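PDB 7LQX: glycosyl hydrolase BlGH5_18 from Bifidobacterium longum subsp. infantis, which probably hydrolyses glycosidic bonds during the bacterial breakdown of N-glycans, as a member of glycoside hydrolase family 5, subfamily 18. Local coordinates for residues L110-D114 / S322-E328; N237-Y243 / P385-E391; H315-S319 / E336-K341; N363-I369 / A401-T407. One frame throughout, in Å; residues are numbered along the deposited sequence. Where two conformers were deposited one is given.

Contact 1. Residues L110-D114 / S322-E328; sequences LSSFD and SDFPPFE. With EDO (1,2-ethanediol), chain E; SO4 (sulfate ion), chain G; EDO (1,2-ethanediol), chain D.
The tight β-hairpin of strands 109-110 and 113-114 sets Ser111, Ser112 and Phe113 against the long loop after strand 306-312 of the GH5 barrel. Its type I' turn, Leu110 to Phe113, turns all three side chains toward Phe324, Pro325 and Glu328. Phe113 meets Phe324 in a T-shaped stack. Its CE2 edge stands over the centre of the Phe324 face, with centroids 4.9 Å apart and planes at 70°. Ser111 CB abuts the edge of the same ring, 3.9 Å from Phe324 CE2. Ser112 OG donates to Ser111 O at 2.6 Å, in the carbonyl plane and on a lone pair, and it also touches Pro325 CD at 3.6 Å. With the Phe324 ring removed, an alanine there would probably leave the Phe113 edge without its aromatic face and open a gap beside Ser111 CB.

Glu328 bends at its second torsion (chi2 -87°), which brings its carboxylate back toward the turn. Ser111 OG lies 3.3 Å from Glu328 OE1, a weak bond at most, and an ethanediol, probably from the crystallisation liquor, fills in beside them, its O1 donating to Glu328 OE2 at 2.5 Å. Ethanediol bound at this contact is also hydrogen-bonded to Glu276 and Asn162, consistent with a polar pocket at the mouth of the barrel. The second subunit closes the outer side: its Arg76 forms a salt bridge with Asp323 and its His124 bonds to Ser112. Within the chain, Trp36 and His329 add edge-to-face pairs to Phe324, so the ring packs between the hairpin and the loops that follow strands 25-29 and 306-312.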
loop_
_atom_site.group_PDB
_atom_site.type_symbol
_atom_site.label_atom_id
_atom_site.label_comp_id
_atom_site.label_asym_id
_atom_site.label_seq_id
_atom_site.Cartn_x
_atom_site.Cartn_y
_atom_site.Cartn_z
ATOM N N LEU A 110 8.279 -6.555 5.430
ATOM C CA LEU A 110 9.376 -7.338 4.870
ATOM C C LEU A 110 10.551 -6.444 4.510
ATOM O O LEU A 110 10.433 -5.561 3.658
ATOM C CB LEU A 110 8.912 -8.085 3.617
ATOM C CG LEU A 110 7.901 -9.202 3.835
ATOM C CD1 LEU A 110 7.153 -9.515 2.551
ATOM C CD2 LEU A 110 8.592 -10.448 4.352
ATOM N N SER A 111 11.697 -6.701 5.132
ATOM C CA SER A 111 12.983 -6.135 4.732
ATOM C C SER A 111 12.936 -4.618 4.563
ATOM O O SER A 111 13.427 -4.063 3.576
ATOM C CB SER A 111 13.519 -6.806 3.467
ATOM O OG SER A 111 13.562 -8.208 3.614
ATOM N N SER A 112 12.376 -3.948 5.568
ATOM C CA SER A 112 12.284 -2.493 5.737
ATOM C C SER A 112 11.018 -1.896 5.135
ATOM O O SER A 112 10.754 -0.714 5.351
ATOM C CB SER A 112 13.506 -1.719 5.208
ATOM O OG SER A 112 13.424 -1.453 3.816
ATOM N N PHE A 113 10.252 -2.663 4.364
ATOM C CA PHE A 113 9.068 -2.157 3.679
ATOM C C PHE A 113 7.795 -2.621 4.376
ATOM O O PHE A 113 7.652 -3.803 4.698
ATOM C CB PHE A 113 9.036 -2.653 2.238
ATOM C CG PHE A 113 10.172 -2.153 1.388
ATOM C CD1 PHE A 113 10.091 -0.922 0.754
ATOM C CD2 PHE A 113 11.320 -2.908 1.219
ATOM C CE1 PHE A 113 11.122 -0.458 -0.024
ATOM C CE2 PHE A 113 12.347 -2.450 0.425
ATOM C CZ PHE A 113 12.253 -1.224 -0.189
ATOM N N ASP A 114 6.873 -1.691 4.595
ATOM C CA ASP A 114 5.535 -2.005 5.070
ATOM C C ASP A 114 4.603 -2.184 3.875
ATOM O O ASP A 114 4.572 -1.341 2.976
ATOM C CB ASP A 114 4.965 -0.862 5.915
ATOM C CG ASP A 114 5.517 -0.788 7.325
ATOM O OD1 ASP A 114 6.208 -1.723 7.800
ATOM O OD2 ASP A 114 5.223 0.256 7.954
ATOM N N SER A 322 15.622 -1.132 -5.713
ATOM C CA SER A 322 16.214 -0.039 -4.961
ATOM C C SER A 322 15.553 0.142 -3.598
ATOM O O SER A 322 14.525 -0.466 -3.271
ATOM C CB SER A 322 16.110 1.273 -5.751
ATOM O OG SER A 322 16.763 1.175 -7.005
ATOM N N ASP A 323 16.184 1.000 -2.794
ATOM C CA ASP A 323 15.727 1.439 -1.487
ATOM C C ASP A 323 15.867 0.375 -0.409
ATOM O O ASP A 323 15.544 0.659 0.739
ATOM C CB ASP A 323 14.310 2.038 -1.506
ATOM C CG ASP A 323 14.219 3.259 -2.404
ATOM O OD1 ASP A 323 15.151 4.090 -2.390
ATOM O OD2 ASP A 323 13.229 3.374 -3.143
ATOM N N PHE A 324 16.359 -0.813 -0.729
ATOM C CA PHE A 324 16.702 -1.739 0.323
ATOM C C PHE A 324 17.985 -1.270 0.998
ATOM O O PHE A 324 18.917 -0.833 0.312
ATOM C CB PHE A 324 17.016 -3.122 -0.235
ATOM C CG PHE A 324 15.828 -3.913 -0.648
ATOM C CD1 PHE A 324 15.271 -3.745 -1.891
ATOM C CD2 PHE A 324 15.282 -4.857 0.201
ATOM C CE1 PHE A 324 14.189 -4.493 -2.280
ATOM C CE2 PHE A 324 14.204 -5.606 -0.186
ATOM C CZ PHE A 324 13.656 -5.431 -1.424
ATOM N N PRO A 325 18.095 -1.395 2.317
ATOM C CA PRO A 325 19.421 -1.353 2.939
ATOM C C PRO A 325 20.338 -2.288 2.175
ATOM O O PRO A 325 19.957 -3.435 1.902
ATOM C CB PRO A 325 19.159 -1.855 4.366
ATOM C CG PRO A 325 17.718 -1.511 4.628
ATOM C CD PRO A 325 17.026 -1.685 3.292
ATOM N N PRO A 326 21.511 -1.820 1.751
ATOM C CA PRO A 326 22.304 -2.606 0.788
ATOM C C PRO A 326 22.547 -4.056 1.176
ATOM O O PRO A 326 22.488 -4.933 0.307
ATOM C CB PRO A 326 23.613 -1.805 0.691
ATOM C CG PRO A 326 23.168 -0.390 0.916
ATOM C CD PRO A 326 22.059 -0.461 1.941
ATOM N N PHE A 327 22.830 -4.336 2.445
ATOM C CA PHE A 327 23.119 -5.710 2.852
ATOM C C PHE A 327 21.963 -6.659 2.562
ATOM O O PHE A 327 22.185 -7.871 2.456
ATOM C CB PHE A 327 23.479 -5.754 4.340
ATOM C CG PHE A 327 22.292 -5.689 5.249
ATOM C CD1 PHE A 327 21.722 -4.476 5.601
ATOM C CD2 PHE A 327 21.738 -6.847 5.758
ATOM C CE1 PHE A 327 20.623 -4.426 6.435
ATOM C CE2 PHE A 327 20.647 -6.797 6.591
ATOM C CZ PHE A 327 20.094 -5.584 6.936
ATOM N N GLU A 328 20.729 -6.151 2.461
ATOM C CA GLU A 328 19.596 -7.037 2.236
ATOM C C GLU A 328 19.767 -7.829 0.957
ATOM O O GLU A 328 19.302 -8.970 0.858
ATOM C CB GLU A 328 18.291 -6.242 2.160
ATOM C CG GLU A 328 17.882 -5.584 3.461
ATOM C CD GLU A 328 17.061 -6.478 4.384
ATOM O OE1 GLU A 328 16.830 -7.667 4.071
ATOM O OE2 GLU A 328 16.640 -5.971 5.442
HETATM C C1 EDO E . 16.360 -8.482 7.966
HETATM O O1 EDO E . 16.940 -7.231 7.594
HETATM C C2 EDO E . 16.184 -9.376 6.744
HETATM O O2 EDO E . 15.420 -8.699 5.738
HETATM S S SO4 G . 19.735 1.886 -3.819
HETATM O O1 SO4 G . 20.220 2.701 -4.930
HETATM O O2 SO4 G . 18.508 2.480 -3.310
HETATM O O3 SO4 G . 19.509 0.518 -4.285
HETATM O O4 SO4 G . 20.714 1.866 -2.737
HETATM C C1 EDO D . 12.909 -10.611 7.817
HETATM O O1 EDO D . 11.946 -10.800 8.855
HETATM C C2 EDO D . 12.233 -9.864 6.671
HETATM O O2 EDO D . 11.737 -8.614 7.177
#

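Contact 2. Residues N237-Y243 / P385-E391; sequences NGTAQGY and PGGSIFE
Asn237 lays its amide across the ring of Pro385, with OD1 3.6 Å from Pro385 CG. Asn237 OD1 is gripped twice from its own segment, by Thr239 OG1 at 2.8 Å in the carbonyl plane and by Thr239 N at 3.1 Å. The second bond makes an Asx turn leading into helix 239-243. Gly238, the N-cap, follows at a positive phi of 110° and presents its backbone to Pro385 CB. Thr239 crosses the proline at about a right angle, bringing OG1 within 3.3 Å of Pro385 CG.

One helical turn later, Tyr243 reaches across. Tyr243 OH donates to Glu391 OE2 at 2.7 Å, on the anti lone pair of the carboxylate, and accepts a weak bond from Gly386 N, so the phenol oxygen pins a loop and a helix start together. The Tyr243 and Phe390 rings lie nearly parallel, at 13°, but are slid apart and barely overlap; Tyr243 CE2 lies 3.5 Å from Phe390 CE1. Phe390 folds back over its own segment, its CG trans to the backbone nitrogen (chi1 -171°), and Pro385 CA sits above the centre of one face.

The interface thus joins short helix 239-243, which follows barrel strand 229-233, to the beginning of helix 388-399 in the C-terminal region. Tyr211 of helix 208-211, His253 and Tyr256 of helix 248-264, and Tyr436 and Tyr437 of helix 435-439 pack round it.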
loop_
_atom_site.group_PDB
_atom_site.type_symbol
_atom_site.label_atom_id
_atom_site.label_comp_id
_atom_site.label_asym_id
_atom_site.label_seq_id
_atom_site.Cartn_x
_atom_site.Cartn_y
_atom_site.Cartn_z
ATOM N N ASN A 237 21.879 -5.994 15.455
ATOM C CA ASN A 237 21.143 -5.345 16.527
ATOM C C ASN A 237 22.031 -4.761 17.614
ATOM O O ASN A 237 21.533 -4.476 18.712
ATOM C CB ASN A 237 20.181 -6.351 17.167
ATOM C CG ASN A 237 20.898 -7.466 17.916
ATOM O OD1 ASN A 237 22.124 -7.511 17.992
ATOM N ND2 ASN A 237 20.114 -8.374 18.485
ATOM N N GLY A 238 23.319 -4.580 17.345
ATOM C CA GLY A 238 24.262 -4.095 18.323
ATOM C C GLY A 238 25.247 -5.142 18.781
ATOM O O GLY A 238 26.274 -4.794 19.372
ATOM N N THR A 239 24.964 -6.419 18.528
ATOM C CA THR A 239 25.853 -7.469 19.000
ATOM C C THR A 239 27.173 -7.444 18.240
ATOM O O THR A 239 28.247 -7.410 18.847
ATOM C CB THR A 239 25.169 -8.828 18.877
ATOM O OG1 THR A 239 23.965 -8.821 19.652
ATOM C CG2 THR A 239 26.070 -9.911 19.393
ATOM N N ALA A 240 27.120 -7.457 16.908
ATOM C CA ALA A 240 28.358 -7.382 16.141
ATOM C C ALA A 240 29.074 -6.063 16.389
ATOM O O ALA A 240 30.304 -6.029 16.518
ATOM C CB ALA A 240 28.079 -7.567 14.654
ATOM N N GLN A 241 28.324 -4.964 16.465
ATOM C CA GLN A 241 28.952 -3.661 16.638
ATOM C C GLN A 241 29.627 -3.545 17.998
ATOM O O GLN A 241 30.746 -3.026 18.104
ATOM C CB GLN A 241 27.913 -2.554 16.476
ATOM C CG GLN A 241 27.241 -2.511 15.114
ATOM C CD GLN A 241 25.902 -3.213 15.084
ATOM O OE1 GLN A 241 25.734 -4.289 15.653
ATOM N NE2 GLN A 241 24.939 -2.610 14.412
ATOM N N GLY A 242 28.954 -4.000 19.053
ATOM C CA GLY A 242 29.461 -3.794 20.397
ATOM C C GLY A 242 30.538 -4.770 20.806
ATOM O O GLY A 242 31.452 -4.407 21.556
ATOM N N TYR A 243 30.453 -6.019 20.340
ATOM C CA TYR A 243 31.416 -7.046 20.714
ATOM C C TYR A 243 32.395 -7.396 19.608
ATOM O O TYR A 243 33.464 -7.940 19.909
ATOM C CB TYR A 243 30.695 -8.321 21.172
ATOM C CG TYR A 243 29.780 -8.039 22.321
ATOM C CD1 TYR A 243 30.279 -7.901 23.605
ATOM C CD2 TYR A 243 28.422 -7.864 22.123
ATOM C CE1 TYR A 243 29.453 -7.614 24.660
ATOM C CE2 TYR A 243 27.591 -7.581 23.173
ATOM C CZ TYR A 243 28.112 -7.446 24.435
ATOM O OH TYR A 243 27.262 -7.158 25.468
ATOM N N PRO A 385 21.684 -6.666 23.870
ATOM C CA PRO A 385 23.134 -6.516 23.678
ATOM C C PRO A 385 23.713 -5.368 24.497
ATOM O O PRO A 385 23.247 -4.230 24.421
ATOM C CB PRO A 385 23.260 -6.264 22.168
ATOM C CG PRO A 385 22.064 -6.927 21.577
ATOM C CD PRO A 385 20.955 -6.728 22.586
ATOM N N GLY A 386 24.750 -5.681 25.276
ATOM C CA GLY A 386 25.345 -4.738 26.196
ATOM C C GLY A 386 24.733 -4.732 27.579
ATOM O O GLY A 386 25.257 -4.055 28.470
ATOM N N GLY A 387 23.630 -5.461 27.781
ATOM C CA GLY A 387 22.957 -5.496 29.059
ATOM C C GLY A 387 23.590 -6.481 30.023
ATOM O O GLY A 387 24.388 -7.342 29.659
ATOM N N SER A 388 23.198 -6.365 31.295
ATOM C CA SER A 388 23.835 -7.153 32.343
ATOM C C SER A 388 23.477 -8.635 32.259
ATOM O O SER A 388 24.331 -9.491 32.511
ATOM C CB SER A 388 23.458 -6.575 33.706
ATOM O OG SER A 388 22.065 -6.323 33.782
ATOM N N ILE A 389 22.222 -8.968 31.951
ATOM C CA ILE A 389 21.851 -10.374 31.791
ATOM C C ILE A 389 22.581 -10.970 30.596
ATOM O O ILE A 389 23.155 -12.063 30.668
ATOM C CB ILE A 389 20.327 -10.518 31.633
ATOM C CG1 ILE A 389 19.587 -10.120 32.912
ATOM C CG2 ILE A 389 19.968 -11.950 31.234
ATOM C CD1 ILE A 389 19.769 -11.088 34.087
ATOM N N PHE A 390 22.546 -10.256 29.467
ATOM C CA PHE A 390 23.237 -10.668 28.251
ATOM C C PHE A 390 24.691 -10.986 28.541
ATOM O O PHE A 390 25.183 -12.064 28.196
ATOM C CB PHE A 390 23.106 -9.509 27.254
ATOM C CG PHE A 390 23.564 -9.804 25.843
ATOM C CD1 PHE A 390 24.908 -9.748 25.505
ATOM C CD2 PHE A 390 22.641 -10.070 24.844
ATOM C CE1 PHE A 390 25.326 -9.989 24.201
ATOM C CE2 PHE A 390 23.056 -10.300 23.538
ATOM C CZ PHE A 390 24.398 -10.269 23.223
ATOM N N GLU A 391 25.392 -10.075 29.217
ATOM C CA GLU A 391 26.826 -10.260 29.427
ATOM C C GLU A 391 27.134 -11.356 30.439
ATOM O O GLU A 391 28.120 -12.080 30.271
ATOM C CB GLU A 391 27.474 -8.925 29.779
ATOM C CG GLU A 391 27.375 -7.968 28.595
ATOM C CD GLU A 391 28.223 -6.721 28.696
ATOM O OE1 GLU A 391 28.677 -6.362 29.803
ATOM O OE2 GLU A 391 28.423 -6.089 27.639
#

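Contact 3. Residues H315-S319 / E336-K341; sequences HDVDS and EHGNIK
Glu336 and Ser319 hold one end of this contact through a backbone-to-carboxylate hydrogen bond, and Asp316 and Lys341 hold the other through a salt bridge. Ser319 N donates to Glu336 OE1 at 2.8 Å with a nearly straight N-H (170°), arriving from above the carboxylate plane. A further bond from Ser319 OG to Glu336 OE2 is doubtful, because Ser319 is split over two conformers. An extended chain beyond CG (chi2 170°) carries the Glu336 carboxylate that far. A leucine in its place would probably leave Ser319 N without its acceptor and release the 315-319 loop at that end.

Lys341 NZ reaches Asp316 OD1 at 2.9 Å, on a syn lone pair, and OD2 only weakly. One water links Asp316 OD2 to Glu336 N, and another links it to Lys341 NZ.

Further out, Gly332 N donates to Asp316 OD1 and Gly332 O accepts from Lys341 NZ, so one residue serves both partners. Asp318 OD1 stands 3.5 Å from Glu336 OE1, a like-charge approach probably eased by the salt bridge of Asp318 to Arg320. Both segments belong to the surface loop between strand 306-312 and helix 342-354; helix 45-57 packs against it, touching His315 through Asp51 and Ile55, and its Arg54 bonds to Gly338.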
loop_
_atom_site.group_PDB
_atom_site.type_symbol
_atom_site.label_atom_id
_atom_site.label_comp_id
_atom_site.label_asym_id
_atom_site.label_seq_id
_atom_site.Cartn_x
_atom_site.Cartn_y
_atom_site.Cartn_z
ATOM N N HIS A 315 17.436 -16.709 -1.629
ATOM C CA HIS A 315 17.963 -16.062 -2.825
ATOM C C HIS A 315 18.236 -14.585 -2.587
ATOM O O HIS A 315 17.421 -13.879 -1.990
ATOM C CB HIS A 315 16.958 -16.223 -3.987
ATOM C CG HIS A 315 16.837 -17.627 -4.491
ATOM N ND1 HIS A 315 16.146 -18.613 -3.815
ATOM C CD2 HIS A 315 17.345 -18.214 -5.600
ATOM C CE1 HIS A 315 16.221 -19.742 -4.498
ATOM N NE2 HIS A 315 16.950 -19.530 -5.579
ATOM N N ASP A 316 19.390 -14.123 -3.072
ATOM C CA ASP A 316 19.713 -12.703 -3.047
ATOM C C ASP A 316 18.578 -11.892 -3.667
ATOM O O ASP A 316 17.833 -12.377 -4.524
ATOM C CB ASP A 316 20.994 -12.439 -3.848
ATOM C CG ASP A 316 22.264 -12.760 -3.080
ATOM O OD1 ASP A 316 22.192 -13.122 -1.892
ATOM O OD2 ASP A 316 23.351 -12.659 -3.689
ATOM N N VAL A 317 18.430 -10.650 -3.214
ATOM C CA VAL A 317 17.442 -9.746 -3.794
ATOM C C VAL A 317 18.032 -9.109 -5.043
ATOM O O VAL A 317 19.137 -8.557 -5.007
ATOM C CB VAL A 317 17.024 -8.664 -2.787
ATOM C CG1 VAL A 317 15.932 -7.783 -3.385
ATOM C CG2 VAL A 317 16.572 -9.292 -1.487
ATOM N N ASP A 318 17.292 -9.174 -6.144
ATOM C CA ASP A 318 17.729 -8.614 -7.414
ATOM C C ASP A 318 18.341 -7.229 -7.244
ATOM O O ASP A 318 17.753 -6.343 -6.619
ATOM C CB ASP A 318 16.512 -8.534 -8.335
ATOM C CG ASP A 318 16.888 -8.451 -9.789
ATOM O OD1 ASP A 318 17.591 -7.494 -10.169
ATOM O OD2 ASP A 318 16.483 -9.355 -10.545
ATOM N N SER A 319 19.536 -7.044 -7.829
ATOM C CA SER A 319 20.245 -5.773 -7.732
ATOM C C SER A 319 19.515 -4.638 -8.438
ATOM O O SER A 319 19.845 -3.470 -8.215
ATOM C CB SER A 319 21.658 -5.900 -8.321
ATOM O OG SER A 319 21.628 -6.225 -9.703
ATOM N N GLU A 336 21.744 -13.784 -7.178
ATOM C CA GLU A 336 20.594 -13.308 -7.941
ATOM C C GLU A 336 20.485 -13.953 -9.312
ATOM O O GLU A 336 19.521 -13.671 -10.036
ATOM C CB GLU A 336 20.625 -11.784 -8.087
ATOM C CG GLU A 336 21.715 -11.252 -9.025
ATOM C CD GLU A 336 21.559 -9.775 -9.324
ATOM O OE1 GLU A 336 20.416 -9.282 -9.280
ATOM O OE2 GLU A 336 22.570 -9.101 -9.619
ATOM N N HIS A 337 21.443 -14.789 -9.705
ATOM C CA HIS A 337 21.333 -15.583 -10.918
ATOM C C HIS A 337 21.085 -17.054 -10.619
ATOM O O HIS A 337 21.107 -17.879 -11.538
ATOM C CB HIS A 337 22.569 -15.370 -11.786
ATOM C CG HIS A 337 22.757 -13.942 -12.196
ATOM N ND1 HIS A 337 21.988 -13.340 -13.168
ATOM C CD2 HIS A 337 23.609 -12.990 -11.749
ATOM C CE1 HIS A 337 22.370 -12.084 -13.314
ATOM N NE2 HIS A 337 23.350 -11.846 -12.461
ATOM N N GLY A 338 20.827 -17.395 -9.358
ATOM C CA GLY A 338 20.420 -18.726 -8.983
ATOM C C GLY A 338 21.534 -19.671 -8.608
ATOM O O GLY A 338 21.266 -20.858 -8.388
ATOM N N ASN A 339 22.764 -19.194 -8.508
ATOM C CA ASN A 339 23.907 -20.064 -8.275
ATOM C C ASN A 339 24.330 -20.060 -6.820
ATOM O O ASN A 339 24.310 -19.023 -6.153
ATOM C CB ASN A 339 25.051 -19.621 -9.171
ATOM C CG ASN A 339 24.684 -19.730 -10.622
ATOM O OD1 ASN A 339 24.147 -20.753 -11.047
ATOM N ND2 ASN A 339 24.910 -18.670 -11.383
ATOM N N ILE A 340 24.694 -21.244 -6.328
ATOM C CA ILE A 340 24.981 -21.406 -4.911
ATOM C C ILE A 340 26.176 -20.553 -4.508
ATOM O O ILE A 340 27.167 -20.432 -5.242
ATOM C CB ILE A 340 25.212 -22.898 -4.615
ATOM C CG1 ILE A 340 25.199 -23.156 -3.111
ATOM C CG2 ILE A 340 26.523 -23.385 -5.220
ATOM C CD1 ILE A 340 25.329 -24.631 -2.742
ATOM N N LYS A 341 26.081 -19.957 -3.343
ATOM C CA LYS A 341 27.145 -19.170 -2.753
ATOM C C LYS A 341 27.875 -19.980 -1.697
ATOM O O LYS A 341 27.379 -21.012 -1.230
ATOM C CB LYS A 341 26.555 -17.911 -2.111
ATOM C CG LYS A 341 25.848 -17.014 -3.111
ATOM C CD LYS A 341 24.945 -15.968 -2.472
ATOM C CE LYS A 341 25.699 -15.004 -1.575
ATOM N NZ LYS A 341 24.765 -14.051 -0.908
HETATM O O HOH W 1 18.462 -21.111 -7.122
HETATM O O HOH W 2 23.237 -11.674 -6.111
HETATM O O HOH W 3 25.671 -11.893 -2.997
HETATM O O HOH W 4 17.215 -12.089 -9.461
#

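Contact 4. Residues N363-I369 / A401-T407; sequences NDAAVVI and ARPTLVT
Strands 365-369 and 403-407 run parallel, their axes 4.4 Å apart at closest approach and twisted by 35°, and alternate hydrogen bonds join Thr404 N to Ala365 O, Val367 N to Thr404 O, Val406 N to Val367 O and Ile369 N to Val406 O.

On one face Ala366 CB fits between Thr404 CG2 and Val406 CG1, at 3.8 Å from each, and Val368 CG2 meets Val406 CG2. Leu425 of strand 424-426 borders this group. On the other face Leu405 CD2 touches Ile369 CD1 at 3.8 Å and Val367 CB at 4.0 Å. Ile369 CG1 lies anti to the carbonyl carbon (chi1 -60°), and the extended chain beyond it carries CD1 across to the leucine. Helix 388-399 covers Val367 and Leu405 through Ile389, completing a β-α-β unit.

Before the strands begin, Asn363 ND2 donates to Arg402 O at 2.9 Å; the oxygen lies in the asparagine amide plane, whereas the donor stands well above the carbonyl plane. Asn363 OD1 is taken by Arg262, and the Arg402 guanidinium turns to Gln302, Gly361 and Gly362.

Cohesion therefore comes from backbone bonds flanked by largely apolar side chains. Threonine hydroxyls are the polar exceptions on the faces, Thr404 OG1 bonding to Glu259 and Thr407 OG1 to Thr410 N. Ala365 N, buried with no partner, is one polar cost at the entrance to the strands.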
loop_
_atom_site.group_PDB
_atom_site.type_symbol
_atom_site.label_atom_id
_atom_site.label_comp_id
_atom_site.label_asym_id
_atom_site.label_seq_id
_atom_site.Cartn_x
_atom_site.Cartn_y
_atom_site.Cartn_z
ATOM N N ASN A 363 21.649 -28.282 31.144
ATOM C CA ASN A 363 22.408 -27.056 31.334
ATOM C C ASN A 363 22.802 -26.949 32.793
ATOM O O ASN A 363 21.946 -27.059 33.672
ATOM C CB ASN A 363 21.529 -25.859 30.995
ATOM C CG ASN A 363 21.181 -25.809 29.539
ATOM O OD1 ASN A 363 20.176 -26.369 29.098
ATOM N ND2 ASN A 363 22.016 -25.129 28.766
ATOM N N ASP A 364 24.085 -26.692 33.044
ATOM C CA ASP A 364 24.602 -26.735 34.403
ATOM C C ASP A 364 24.346 -25.458 35.186
ATOM O O ASP A 364 24.250 -25.511 36.420
ATOM C CB ASP A 364 26.115 -26.957 34.360
ATOM C CG ASP A 364 26.493 -28.293 33.767
ATOM O OD1 ASP A 364 25.998 -29.325 34.267
ATOM O OD2 ASP A 364 27.287 -28.310 32.802
ATOM N N ALA A 365 24.281 -24.318 34.510
ATOM C CA ALA A 365 24.206 -23.028 35.166
ATOM C C ALA A 365 23.068 -22.226 34.565
ATOM O O ALA A 365 22.649 -22.460 33.429
ATOM C CB ALA A 365 25.513 -22.245 34.997
ATOM N N ALA A 366 22.569 -21.266 35.336
ATOM C CA ALA A 366 21.569 -20.353 34.810
ATOM C C ALA A 366 21.733 -18.968 35.412
ATOM O O ALA A 366 22.058 -18.825 36.596
ATOM C CB ALA A 366 20.136 -20.845 35.053
ATOM N N VAL A 367 21.520 -17.957 34.572
ATOM C CA VAL A 367 21.371 -16.576 35.012
ATOM C C VAL A 367 19.902 -16.343 35.345
ATOM O O VAL A 367 19.012 -16.766 34.592
ATOM C CB VAL A 367 21.867 -15.595 33.938
ATOM C CG1 VAL A 367 21.766 -14.169 34.454
ATOM C CG2 VAL A 367 23.311 -15.911 33.533
ATOM N N VAL A 368 19.657 -15.688 36.478
ATOM C CA VAL A 368 18.311 -15.475 36.998
ATOM C C VAL A 368 17.788 -14.112 36.564
ATOM O O VAL A 368 18.431 -13.082 36.792
ATOM C CB VAL A 368 18.304 -15.594 38.534
ATOM C CG1 VAL A 368 16.912 -15.343 39.061
ATOM C CG2 VAL A 368 18.806 -16.958 38.970
ATOM N N ILE A 369 16.590 -14.110 35.991
ATOM C CA ILE A 369 15.900 -12.905 35.541
ATOM C C ILE A 369 14.728 -12.652 36.481
ATOM O O ILE A 369 13.787 -13.452 36.534
ATOM C CB ILE A 369 15.396 -13.075 34.099
ATOM C CG1 ILE A 369 16.548 -13.337 33.133
ATOM C CG2 ILE A 369 14.629 -11.845 33.647
ATOM C CD1 ILE A 369 16.108 -13.768 31.738
ATOM N N ALA A 401 30.126 -23.256 30.759
ATOM C CA ALA A 401 29.174 -23.677 31.780
ATOM C C ALA A 401 27.826 -24.086 31.206
ATOM O O ALA A 401 26.933 -24.458 31.974
ATOM C CB ALA A 401 28.963 -22.562 32.805
ATOM N N ARG A 402 27.659 -24.015 29.888
ATOM C CA ARG A 402 26.407 -24.356 29.223
ATOM C C ARG A 402 25.227 -23.651 29.892
ATOM O O ARG A 402 24.268 -24.293 30.317
ATOM C CB ARG A 402 26.172 -25.860 29.210
ATOM C CG ARG A 402 27.042 -26.648 28.261
ATOM C CD ARG A 402 26.612 -28.123 28.250
ATOM N NE ARG A 402 25.217 -28.313 27.838
ATOM C CZ ARG A 402 24.798 -28.212 26.578
ATOM N NH1 ARG A 402 25.661 -27.919 25.618
ATOM N NH2 ARG A 402 23.522 -28.401 26.276
ATOM N N PRO A 403 25.273 -22.327 30.013
ATOM C CA PRO A 403 24.214 -21.644 30.752
ATOM C C PRO A 403 22.891 -21.631 30.011
ATOM O O PRO A 403 22.823 -21.559 28.778
ATOM C CB PRO A 403 24.747 -20.212 30.894
ATOM C CG PRO A 403 25.602 -20.023 29.651
ATOM C CD PRO A 403 26.275 -21.379 29.476
ATOM N N THR A 404 21.828 -21.651 30.798
ATOM C CA THR A 404 20.515 -21.233 30.338
ATOM C C THR A 404 20.116 -19.986 31.125
ATOM O O THR A 404 20.923 -19.391 31.838
ATOM C CB THR A 404 19.521 -22.391 30.424
ATOM O OG1 THR A 404 18.292 -22.018 29.788
ATOM C CG2 THR A 404 19.241 -22.806 31.871
ATOM N N LEU A 405 18.867 -19.579 30.961
ATOM C CA LEU A 405 18.287 -18.481 31.721
ATOM C C LEU A 405 17.034 -18.992 32.404
ATOM O O LEU A 405 16.276 -19.761 31.815
ATOM C CB LEU A 405 17.953 -17.289 30.826
ATOM C CG LEU A 405 19.275 -16.702 30.300
ATOM C CD1 LEU A 405 19.424 -16.907 28.799
ATOM C CD2 LEU A 405 19.495 -15.252 30.707
ATOM N N VAL A 406 16.816 -18.553 33.639
ATOM C CA VAL A 406 15.611 -18.910 34.370
ATOM C C VAL A 406 15.036 -17.650 35.000
ATOM O O VAL A 406 15.741 -16.667 35.239
ATOM C CB VAL A 406 15.855 -19.982 35.453
ATOM C CG1 VAL A 406 16.400 -21.257 34.838
ATOM C CG2 VAL A 406 16.782 -19.456 36.534
ATOM N N THR A 407 13.732 -17.681 35.262
ATOM C CA THR A 407 13.136 -16.590 36.006
ATOM C C THR A 407 13.379 -16.770 37.505
ATOM O O THR A 407 13.737 -17.850 37.992
ATOM C CB THR A 407 11.627 -16.520 35.780
ATOM O OG1 THR A 407 11.012 -17.647 36.413
ATOM C CG2 THR A 407 11.297 -16.484 34.294
#

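In the fold
Contacts 1 and 3 share the long loop between strand 306-312 and helix 342-354. Their centres are 15 Å apart, and they touch where Val317 packs on Phe324 and Glu328. Contacts 2 and 4, with centres 18 Å apart, share helix 388-399: Ile389 lies against Val367, Val368, Ile369 and Leu405. Contacts 3 and 4 are about 40 Å apart between centres, on opposite sides of the chain's centre. Contact 1 opens first along the sequence, then contact 2; contact 3 falls between the two segments of contact 2, and contact 4 opens before the second of these and closes after it. Contacts 1 and 3 thus lie in barrel loops, contact 1 largely at the second subunit and contact 3 touching it through Asp318, while contact 2 ties the small C-terminal parallel sheet to the barrel.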